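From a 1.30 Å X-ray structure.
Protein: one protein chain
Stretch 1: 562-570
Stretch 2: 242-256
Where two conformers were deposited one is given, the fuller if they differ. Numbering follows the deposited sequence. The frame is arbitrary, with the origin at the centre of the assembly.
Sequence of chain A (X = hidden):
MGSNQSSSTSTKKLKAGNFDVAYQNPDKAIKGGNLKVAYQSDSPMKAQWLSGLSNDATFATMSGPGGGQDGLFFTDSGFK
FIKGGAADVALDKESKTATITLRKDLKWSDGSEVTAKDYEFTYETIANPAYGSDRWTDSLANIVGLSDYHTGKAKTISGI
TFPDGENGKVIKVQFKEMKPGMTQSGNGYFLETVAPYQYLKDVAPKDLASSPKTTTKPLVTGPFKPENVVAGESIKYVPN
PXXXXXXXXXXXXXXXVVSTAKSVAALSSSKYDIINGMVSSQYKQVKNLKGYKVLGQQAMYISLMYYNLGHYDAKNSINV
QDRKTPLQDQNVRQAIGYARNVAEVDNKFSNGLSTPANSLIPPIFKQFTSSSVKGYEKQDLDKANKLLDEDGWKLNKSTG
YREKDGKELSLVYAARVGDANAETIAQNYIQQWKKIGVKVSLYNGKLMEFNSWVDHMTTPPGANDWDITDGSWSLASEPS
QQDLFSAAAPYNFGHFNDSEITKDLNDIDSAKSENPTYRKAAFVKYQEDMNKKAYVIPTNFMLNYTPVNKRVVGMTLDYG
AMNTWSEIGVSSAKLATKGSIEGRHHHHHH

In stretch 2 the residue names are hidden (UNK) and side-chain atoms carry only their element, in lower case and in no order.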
ATOM      1  N   MET A 562      -8.831 -16.574   8.856  1.00 11.56           N
ATOM      2  CA  MET A 562      -8.543 -17.010   7.468  1.00 11.66           C
ATOM      3  C   MET A 562      -9.764 -17.382   6.607  1.00 12.27           C
ATOM      4  O   MET A 562      -9.637 -17.584   5.463  1.00 12.68           O
ATOM      5  CB  MET A 562      -7.562 -18.204   7.462  1.00 11.29           C
ATOM      6  CG  MET A 562      -6.192 -17.894   8.073  1.00 11.15           C
ATOM      7  SD  MET A 562      -5.319 -16.695   7.000  1.00 12.12           S
ATOM      8  CE  MET A 562      -5.179 -15.263   8.133  1.00 12.89           C
ATOM      9  N   ASN A 563     -10.926 -17.464   7.218  1.00 12.12           N
ATOM     10  CA  ASN A 563     -12.131 -17.970   6.540  1.00 12.48           C
ATOM     11  C   ASN A 563     -13.343 -17.103   6.714  1.00 12.29           C
ATOM     12  O   ASN A 563     -14.442 -17.570   6.647  1.00 12.17           O
ATOM     13  CB  ASN A 563     -12.450 -19.343   7.067  1.00 12.99           C
ATOM     14  CG  ASN A 563     -11.721 -20.389   6.360  1.00 14.74           C
ATOM     15  OD1 ASN A 563     -11.887 -20.568   5.184  1.00 18.41           O
ATOM     16  ND2 ASN A 563     -10.897 -21.085   7.071  1.00 17.52           N
ATOM     17  N   THR A 564     -13.116 -15.836   6.945  1.00 12.36           N
ATOM     18  CA  THR A 564     -14.215 -14.904   7.165  1.00 12.86           C
ATOM     19  C   THR A 564     -15.311 -14.996   6.079  1.00 12.28           C
ATOM     20  O   THR A 564     -16.442 -15.013   6.395  1.00 12.02           O
ATOM     21  CB  THR A 564     -13.707 -13.489   7.291  1.00 13.35           C
ATOM     22  OG1 THR A 564     -12.782 -13.451   8.386  1.00 15.50           O
ATOM     23  CG2 THR A 564     -14.854 -12.536   7.655  1.00 14.92           C
ATOM     24  N   TRP A 565     -14.945 -14.975   4.807  1.00 11.52           N
ATOM     25  CA  TRP A 565     -15.975 -14.959   3.745  1.00 11.32           C
ATOM     26  C   TRP A 565     -16.810 -16.240   3.687  1.00 11.46           C
ATOM     27  O   TRP A 565     -17.882 -16.224   3.235  1.00 12.21           O
ATOM     28  CB  TRP A 565     -15.345 -14.657   2.365  1.00 11.35           C
ATOM     29  CG  TRP A 565     -14.755 -13.255   2.361  1.00 10.92           C
ATOM     30  CD1 TRP A 565     -13.425 -12.912   2.292  1.00 11.85           C
ATOM     31  CD2 TRP A 565     -15.464 -12.038   2.514  1.00 10.21           C
ATOM     32  NE1 TRP A 565     -13.292 -11.582   2.342  1.00 12.88           N
ATOM     33  CE2 TRP A 565     -14.516 -11.000   2.511  1.00 12.03           C
ATOM     34  CE3 TRP A 565     -16.823 -11.704   2.624  1.00 11.35           C
ATOM     35  CZ2 TRP A 565     -14.885  -9.676   2.619  1.00 12.98           C
ATOM     36  CZ3 TRP A 565     -17.176 -10.390   2.720  1.00 11.75           C
ATOM     37  CH2 TRP A 565     -16.220  -9.394   2.699  1.00 12.42           C
ATOM     38  N   SER A 566     -16.282 -17.342   4.161  1.00 12.26           N
ATOM     39  CA  SER A 566     -17.056 -18.583   4.296  1.00 12.76           C
ATOM     40  C   SER A 566     -17.860 -18.674   5.585  1.00 13.76           C
ATOM     41  O   SER A 566     -18.801 -19.450   5.658  1.00 14.29           O
ATOM     42  CB  SER A 566     -16.134 -19.789   4.205  1.00 13.08           C
ATOM     43  OG  SER A 566     -15.579 -19.878   2.918  1.00 13.99           O
ATOM     44  N   GLU A 567     -17.475 -17.909   6.587  1.00 14.85           N
ATOM     45  CA  GLU A 567     -18.136 -17.912   7.893  1.00 16.09           C
ATOM     46  C   GLU A 567     -19.257 -16.902   8.041  1.00 15.91           C
ATOM     47  O   GLU A 567     -20.121 -17.107   8.837  1.00 17.09           O
ATOM     48  CB  GLU A 567     -17.116 -17.715   9.022  1.00 16.81           C
ATOM     49  CG  GLU A 567     -16.219 -18.901   9.207  1.00 19.74           C
ATOM     50  CD  GLU A 567     -14.988 -18.596  10.033  1.00 22.85           C
ATOM     51  OE1 GLU A 567     -14.750 -17.394  10.279  1.00 25.58           O
ATOM     52  OE2 GLU A 567     -14.249 -19.563  10.348  1.00 25.24           O
ATOM     53  N   ILE A 568     -19.235 -15.817   7.294  1.00 15.03           N
ATOM     54  CA  ILE A 568     -20.241 -14.801   7.455  1.00 15.73           C
ATOM     55  C   ILE A 568     -21.599 -15.344   6.979  1.00 16.07           C
ATOM     56  O   ILE A 568     -21.728 -16.018   5.983  1.00 15.65           O
ATOM     57  CB  ILE A 568     -19.903 -13.520   6.692  1.00 15.99           C
ATOM     58  CG1 ILE A 568     -18.728 -12.764   7.296  1.00 17.14           C
ATOM     59  CG2 ILE A 568     -21.131 -12.607   6.628  1.00 17.46           C
ATOM     60  CD1 ILE A 568     -18.212 -11.670   6.379  1.00 18.71           C
ATOM     61  N   GLY A 569     -22.601 -14.982   7.748  1.00 16.45           N
ATOM     62  CA  GLY A 569     -23.974 -15.277   7.440  1.00 16.78           C
ATOM     63  C   GLY A 569     -24.887 -14.235   8.012  1.00 17.30           C
ATOM     64  O   GLY A 569     -24.433 -13.258   8.576  1.00 17.51           O
ATOM     65  N   VAL A 570     -26.173 -14.351   7.688  0.50 17.63           N
ATOM     66  CA  VAL A 570     -27.184 -13.450   8.218  0.50 17.88           C
ATOM     67  C   VAL A 570     -28.053 -14.197   9.222  0.50 17.93           C
ATOM     68  O   VAL A 570     -28.490 -13.634  10.225  0.50 18.13           O
ATOM     69  CB  VAL A 570     -28.077 -12.904   7.107  0.50 17.89           C
ATOM     70  CG1 VAL A 570     -27.283 -11.984   6.186  0.50 17.98           C
ATOM     71  CG2 VAL A 570     -28.700 -14.045   6.331  0.50 17.27           C
ATOM     72  N   UNK A 242     -15.912 -24.440  -7.447  1.00 10.83           N
ATOM     73  CA  UNK A 242     -14.600 -25.139  -7.508  1.00 10.37           C
ATOM     74  C   UNK A 242     -13.677 -24.866  -6.319  1.00 10.13           C
ATOM     75  O   UNK A 242     -12.637 -25.437  -6.243  1.00 10.56           O
ATOM     76  c   UNK A 242     -14.826 -26.551 -10.440  1.00 12.22           C
ATOM     77  c   UNK A 242     -16.101 -25.959 -12.301  1.00 14.14           C
ATOM     78  c   UNK A 242     -15.289 -24.244 -10.887  1.00 11.81           C
ATOM     79  c   UNK A 242     -14.693 -25.207 -10.076  1.00 10.57           C
ATOM     80  c   UNK A 242     -15.570 -26.918 -11.524  1.00 13.51           C
ATOM     81  o   UNK A 242     -16.791 -26.366 -13.410  1.00 16.95           O
ATOM     82  c   UNK A 242     -15.997 -24.621 -12.011  1.00 14.34           C
ATOM     83  c   UNK A 242     -13.891 -24.796  -8.834  1.00 10.43           C
ATOM     84  N   UNK A 243     -14.099 -24.025  -5.415  1.00  9.80           N
ATOM     85  CA  UNK A 243     -13.247 -23.670  -4.245  1.00  9.85           C
ATOM     86  C   UNK A 243     -12.987 -24.908  -3.416  1.00 10.05           C
ATOM     87  O   UNK A 243     -13.856 -25.662  -3.151  1.00 10.83           O
ATOM     88  c   UNK A 243     -13.208 -22.144  -2.165  1.00  9.21           C
ATOM     89  c   UNK A 243     -11.946 -21.516  -2.313  1.00  8.65           C
ATOM     90  c   UNK A 243     -13.996 -22.635  -3.376  1.00  9.97           C
ATOM     91  c   UNK A 243     -11.233 -21.106  -1.210  1.00 10.41           C
ATOM     92  c   UNK A 243     -11.760 -21.307   0.054  1.00 10.38           C
ATOM     93  c   UNK A 243     -13.718 -22.309  -0.880  1.00  9.98           C
ATOM     94  c   UNK A 243     -12.985 -21.896   0.237  1.00 10.89           C
ATOM     95  o   UNK A 243     -11.047 -20.894   1.176  1.00 13.17           O
ATOM     96  N   UNK A 244     -11.753 -25.062  -2.982  1.00 10.17           N
ATOM     97  CA  UNK A 244     -11.273 -26.256  -2.285  1.00 10.60           C
ATOM     98  C   UNK A 244     -11.693 -26.305  -0.818  1.00 11.16           C
ATOM     99  O   UNK A 244     -11.653 -27.299  -0.212  1.00 12.55           O
ATOM    100  c   UNK A 244      -8.274 -23.470  -0.382  1.00  9.96           C
ATOM    101  c   UNK A 244      -8.737 -23.945  -2.507  1.00 10.57           C
ATOM    102  c   UNK A 244      -9.719 -26.314  -2.404  1.00 10.63           C
ATOM    103  c   UNK A 244      -7.875 -22.878   0.804  1.00 11.01           C
ATOM    104  c   UNK A 244      -9.044 -25.049  -1.829  1.00 10.10           C
ATOM    105  c   UNK A 244      -8.868 -25.513   0.750  1.00 11.44           C
ATOM    106  n   UNK A 244      -8.256 -22.994  -1.664  1.00 10.71           N
ATOM    107  c   UNK A 244      -8.764 -24.769  -0.443  1.00 10.51           C
ATOM    108  c   UNK A 244      -8.506 -24.907   1.942  1.00 11.78           C
ATOM    109  c   UNK A 244      -8.011 -23.605   1.961  1.00 10.58           C
ATOM    110  N   UNK A 245     -12.033 -25.165  -0.279  1.00 12.14           N
ATOM    111  CA  UNK A 245     -12.141 -24.987   1.153  1.00 13.01           C
ATOM    112  C   UNK A 245     -13.546 -24.982   1.659  1.00 13.63           C
ATOM    113  O   UNK A 245     -14.406 -25.576   1.129  1.00 13.62           O
ATOM    114  N   UNK A 246     -13.709 -24.302   2.771  1.00 14.85           N
ATOM    115  CA  UNK A 246     -14.994 -24.252   3.444  1.00 15.63           C
ATOM    116  C   UNK A 246     -15.990 -23.536   2.515  1.00 15.10           C
ATOM    117  O   UNK A 246     -15.745 -22.468   2.086  1.00 14.87           O
ATOM    118  c   UNK A 246     -14.839 -23.488   4.776  1.00 16.50           C
ATOM    119  c   UNK A 246     -13.933 -24.188   5.789  1.00 20.01           C
ATOM    120  o   UNK A 246     -13.803 -26.522   6.255  1.00 27.27           O
ATOM    121  c   UNK A 246     -14.519 -25.498   6.276  1.00 23.95           C
ATOM    122  o   UNK A 246     -15.695 -25.468   6.650  1.00 26.23           O
ATOM    123  N   UNK A 247     -17.089 -24.157   2.214  1.00 15.05           N
ATOM    124  CA  UNK A 247     -18.065 -23.528   1.368  1.00 15.42           C
ATOM    125  C   UNK A 247     -18.841 -22.440   2.095  1.00 14.29           C
ATOM    126  O   UNK A 247     -19.200 -22.623   3.199  1.00 14.04           O
ATOM    127  c   UNK A 247     -16.939 -26.203  -1.979  1.00 28.10           C
ATOM    128  c   UNK A 247     -19.034 -24.569   0.850  1.00 16.60           C
ATOM    129  c   UNK A 247     -18.299 -25.703   0.155  1.00 20.52           C
ATOM    130  n   UNK A 247     -17.122 -25.996  -3.477  1.00 29.82           N
ATOM    131  c   UNK A 247     -17.712 -25.189  -1.150  1.00 24.91           C
ATOM    132  N   UNK A 248     -19.084 -21.312   1.455  1.00 13.22           N
ATOM    133  CA  UNK A 248     -19.742 -20.214   2.145  1.00 13.23           C
ATOM    134  C   UNK A 248     -21.192 -20.504   2.516  1.00 13.76           C
ATOM    135  O   UNK A 248     -21.870 -21.272   1.911  1.00 13.66           O
ATOM    136  c   UNK A 248     -18.654 -20.918   0.094  1.00 13.61           C
ATOM    137  c   UNK A 248     -19.674 -19.053   1.137  1.00 13.32           C
ATOM    138  c   UNK A 248     -19.308 -19.629  -0.112  1.00 14.58           C
ATOM    139  N   UNK A 249     -21.607 -19.810   3.562  1.00 14.17           N
ATOM    140  CA  UNK A 249     -22.992 -19.854   4.049  1.00 14.91           C
ATOM    141  C   UNK A 249     -23.875 -18.978   3.155  1.00 14.06           C
ATOM    142  O   UNK A 249     -25.023 -19.316   2.926  1.00 14.75           O
ATOM    143  c   UNK A 249     -22.412 -19.709   8.005  1.00 23.45           C
ATOM    144  c   UNK A 249     -21.567 -20.461   9.011  1.00 26.11           C
ATOM    145  n   UNK A 249     -22.155 -21.773   9.307  1.00 28.32           N
ATOM    146  c   UNK A 249     -22.264 -20.272   6.528  1.00 18.93           C
ATOM    147  c   UNK A 249     -23.009 -19.358   5.499  1.00 15.83           C
ATOM    148  N   UNK A 250     -23.373 -17.879   2.640  1.00 13.24           N
ATOM    149  CA  UNK A 250     -24.144 -16.916   1.860  1.00 12.63           C
ATOM    150  C   UNK A 250     -24.464 -17.364   0.444  1.00 13.08           C
ATOM    151  O   UNK A 250     -23.742 -18.134  -0.097  1.00 14.27           O
ATOM    152  c   UNK A 250     -23.455 -15.549   1.764  1.00 12.52           C
ATOM    153  c   UNK A 250     -24.506 -14.081   3.596  1.00 12.00           C
ATOM    154  c   UNK A 250     -23.225 -14.785   3.078  1.00 11.70           C
ATOM    155  c   UNK A 250     -22.140 -13.710   2.903  1.00 12.25           C
ATOM    156  N   UNK A 251     -25.606 -16.912  -0.052  1.00 12.24           N
ATOM    157  CA  UNK A 251     -25.961 -17.012  -1.455  1.00 12.37           C
ATOM    158  C   UNK A 251     -25.259 -15.988  -2.329  1.00 11.88           C
ATOM    159  O   UNK A 251     -24.914 -16.315  -3.420  1.00 11.92           O
ATOM    160  o   UNK A 251     -27.812 -18.128  -3.610  1.00 14.15           O
ATOM    161  c   UNK A 251     -27.493 -16.900  -1.609  1.00 12.55           C
ATOM    162  n   UNK A 251     -28.474 -16.062  -3.598  1.00 13.14           N
ATOM    163  c   UNK A 251     -27.964 -17.089  -3.043  1.00 13.05           C
ATOM    164  N   UNK A 252     -25.086 -14.751  -1.864  1.00 11.03           N
ATOM    165  CA  UNK A 252     -24.410 -13.753  -2.697  1.00 10.92           C
ATOM    166  C   UNK A 252     -23.847 -12.657  -1.813  1.00 10.10           C
ATOM    167  O   UNK A 252     -24.229 -12.521  -0.692  1.00  9.99           O
ATOM    168  c   UNK A 252     -25.343 -13.159  -3.740  1.00 11.20           C
ATOM    169  o   UNK A 252     -26.229 -12.217  -3.162  1.00 13.15           O
ATOM    170  N   UNK A 253     -22.930 -11.903  -2.386  1.00  9.55           N
ATOM    171  CA  UNK A 253     -22.424 -10.655  -1.825  1.00  9.53           C
ATOM    172  C   UNK A 253     -22.356  -9.594  -2.899  1.00  9.89           C
ATOM    173  O   UNK A 253     -21.795  -9.863  -3.910  1.00 10.83           O
ATOM    174  c   UNK A 253     -20.912 -11.902  -0.166  1.00  9.49           C
ATOM    175  c   UNK A 253     -20.472  -9.418  -0.657  1.00 10.44           C
ATOM    176  c   UNK A 253     -19.465 -12.413   0.187  1.00 12.25           C
ATOM    177  c   UNK A 253     -20.973 -10.813  -1.228  1.00  9.04           C
ATOM    178  N   UNK A 254     -22.899  -8.410  -2.667  1.00  9.95           N
ATOM    179  CA  UNK A 254     -22.685  -7.292  -3.572  1.00 11.00           C
ATOM    180  C   UNK A 254     -21.647  -6.383  -2.877  1.00 10.86           C
ATOM    181  O   UNK A 254     -21.655  -6.195  -1.666  1.00 12.18           O
ATOM    182  o   UNK A 254     -24.540  -6.034  -2.670  1.00 16.54           O
ATOM    183  c   UNK A 254     -24.951  -7.561  -4.523  1.00 13.16           C
ATOM    184  c   UNK A 254     -23.999  -6.568  -3.887  1.00 12.12           C
ATOM    185  N   UNK A 255     -20.724  -5.869  -3.652  1.00  9.68           N
ATOM    186  CA  UNK A 255     -19.657  -5.022  -3.097  1.00  9.01           C
ATOM    187  C   UNK A 255     -19.575  -3.782  -3.982  1.00  9.71           C
ATOM    188  O   UNK A 255     -19.330  -3.912  -5.143  1.00 10.29           O
ATOM    189  c   UNK A 255     -17.232  -4.204  -1.388  1.00  8.27           C
ATOM    190  c   UNK A 255     -15.739  -4.935   0.271  1.00  8.85           C
ATOM    191  c   UNK A 255     -16.719  -6.461  -1.240  1.00  8.73           C
ATOM    192  c   UNK A 255     -18.320  -5.791  -3.051  1.00  8.88           C
ATOM    193  c   UNK A 255     -15.882  -6.200  -0.175  1.00  8.55           C
ATOM    194  o   UNK A 255     -14.948  -4.679   1.351  1.00  9.83           O
ATOM    195  c   UNK A 255     -17.400  -5.476  -1.861  1.00  9.23           C
ATOM    196  c   UNK A 255     -16.388  -3.938  -0.332  1.00  8.04           C
ATOM    197  N   UNK A 256     -19.841  -2.609  -3.403  1.00  9.68           N
ATOM    198  CA  UNK A 256     -20.020  -1.365  -4.143  1.00 10.42           C
ATOM    199  C   UNK A 256     -19.125  -0.266  -3.608  1.00  9.75           C
ATOM    200  O   UNK A 256     -18.916  -0.226  -2.428  1.00 11.39           O
ATOM    201  o   UNK A 256     -24.722  -1.950  -5.274  1.00 20.85           O
ATOM    202  c   UNK A 256     -21.516  -0.881  -4.080  1.00 11.56           C
ATOM    203  o   UNK A 256     -24.246  -0.243  -4.082  1.00 16.70           O
ATOM    204  c   UNK A 256     -22.552  -1.888  -4.560  1.00 14.16           C
ATOM    205  c   UNK A 256     -23.945  -1.290  -4.626  1.00 16.40           C
TER
HETATM  206  O   HOH W   1     -11.318 -22.540   3.494  1.00 16.14           O
HETATM  207  O   HOH W   2     -19.076 -22.176   5.986  1.00 33.37           O
HETATM  208  O   HOH W   3     -20.532 -17.053   3.781  1.00 12.75           O

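Position 242 carries one carbon and then a six-carbon ring bearing an oxygen, far from stretch 1; it is Tyr-242. Position 243 repeats that pattern, but its CB points toward stretch 1 and the ring oxygen lies 4.1 Å from Asn-563 OD1, so Tyr-243 meets the start of the helix. At 244, one carbon leads to fused five- and six-membered rings holding eight carbons and a nitrogen. This is Trp-244, which makes no contact here.

Position 245 has no side-chain atoms and is Gly-245. A CB there would come within 2.7 Å of Tyr-243 CE2, so the bare backbone leaves space for the neighbouring ring. Position 246 has three carbons, the third with two oxygens; its CB points toward stretch 1, 4.0 Å from Ser-566 CB, but its end leads away. It is Glu-246, and the backbone does the bonding. Ser-566 OG donates to Glu-246 O at 2.7 Å, the one direct hydrogen bond between the stretches.

Position 247 has four carbons in a row ending in nitrogen, its CB directed away; it is Lys-247. Its NZ turns back on its own stretch in a weak bond to Tyr-243 O at 3.3 Å. Position 248 has three carbons closing onto the backbone nitrogen, and its CB is 4.0 Å from Trp-565 O: Pro-248, where the two stretches come close, its CA 3.8 Å from Ser-566 CA. Position 249 has another row of four carbons ending in nitrogen, with CB 3.6 Å from Ile-568 O; it is Lys-249. It lays its aliphatic part along the chain leaving the helix, with CD 3.6 Å from Glu-567 O.

At 250, four carbons fork at the second, and one tip of the fork lies 4.0 Å from Ile-568 CG2: Leu-250, whose buried side chain packs through that tip, CD1, against Ile-568 and through CD2 against Val-570 (4.3 Å to Val-570 CG1). Position 251 has two carbons, the second with an oxygen and a nitrogen, and a bond elsewhere in the structure; it is Asn-251. Position 252, one carbon and one oxygen, is Ser-252, also out of reach.

The strand now alternates. At 253, four carbons fork at the first, one arm two long, and the end of that arm lies 3.7 Å from Trp-565 CE3: Ile-253. Position 254, one carbon carrying an oxygen and a carbon, is Thr-254, out of reach. Position 255 has a six-carbon ring with an oxygen, one ring carbon 4.3 Å from Trp-565 CH2; it is Tyr-255, and that carbon is CE2. Position 256, three carbons ending in two oxygens, is Glu-256, again out of reach.

The contact combines apolar packing with backbone polarity served largely by water. Water 1 donates to Asn-563 OD1 (2.7 Å), accepts from Glu-246 N (3.1 Å) and bonds Tyr-243 OH (2.9 Å). Water 2 donates to Ser-566 O and Lys-247 O, both at 2.8 Å. Water 3 accepts from Leu-250 N (3.2 Å) and donates to Trp-565 O (2.8 Å) and Ile-568 O (2.7 Å). The rule to read is economical: one serine bond, three bridging waters, and apolar side chains packed around Trp-565 and Ile-568.

Stretch 2 242-256: YYWGEKPKLNSITYE
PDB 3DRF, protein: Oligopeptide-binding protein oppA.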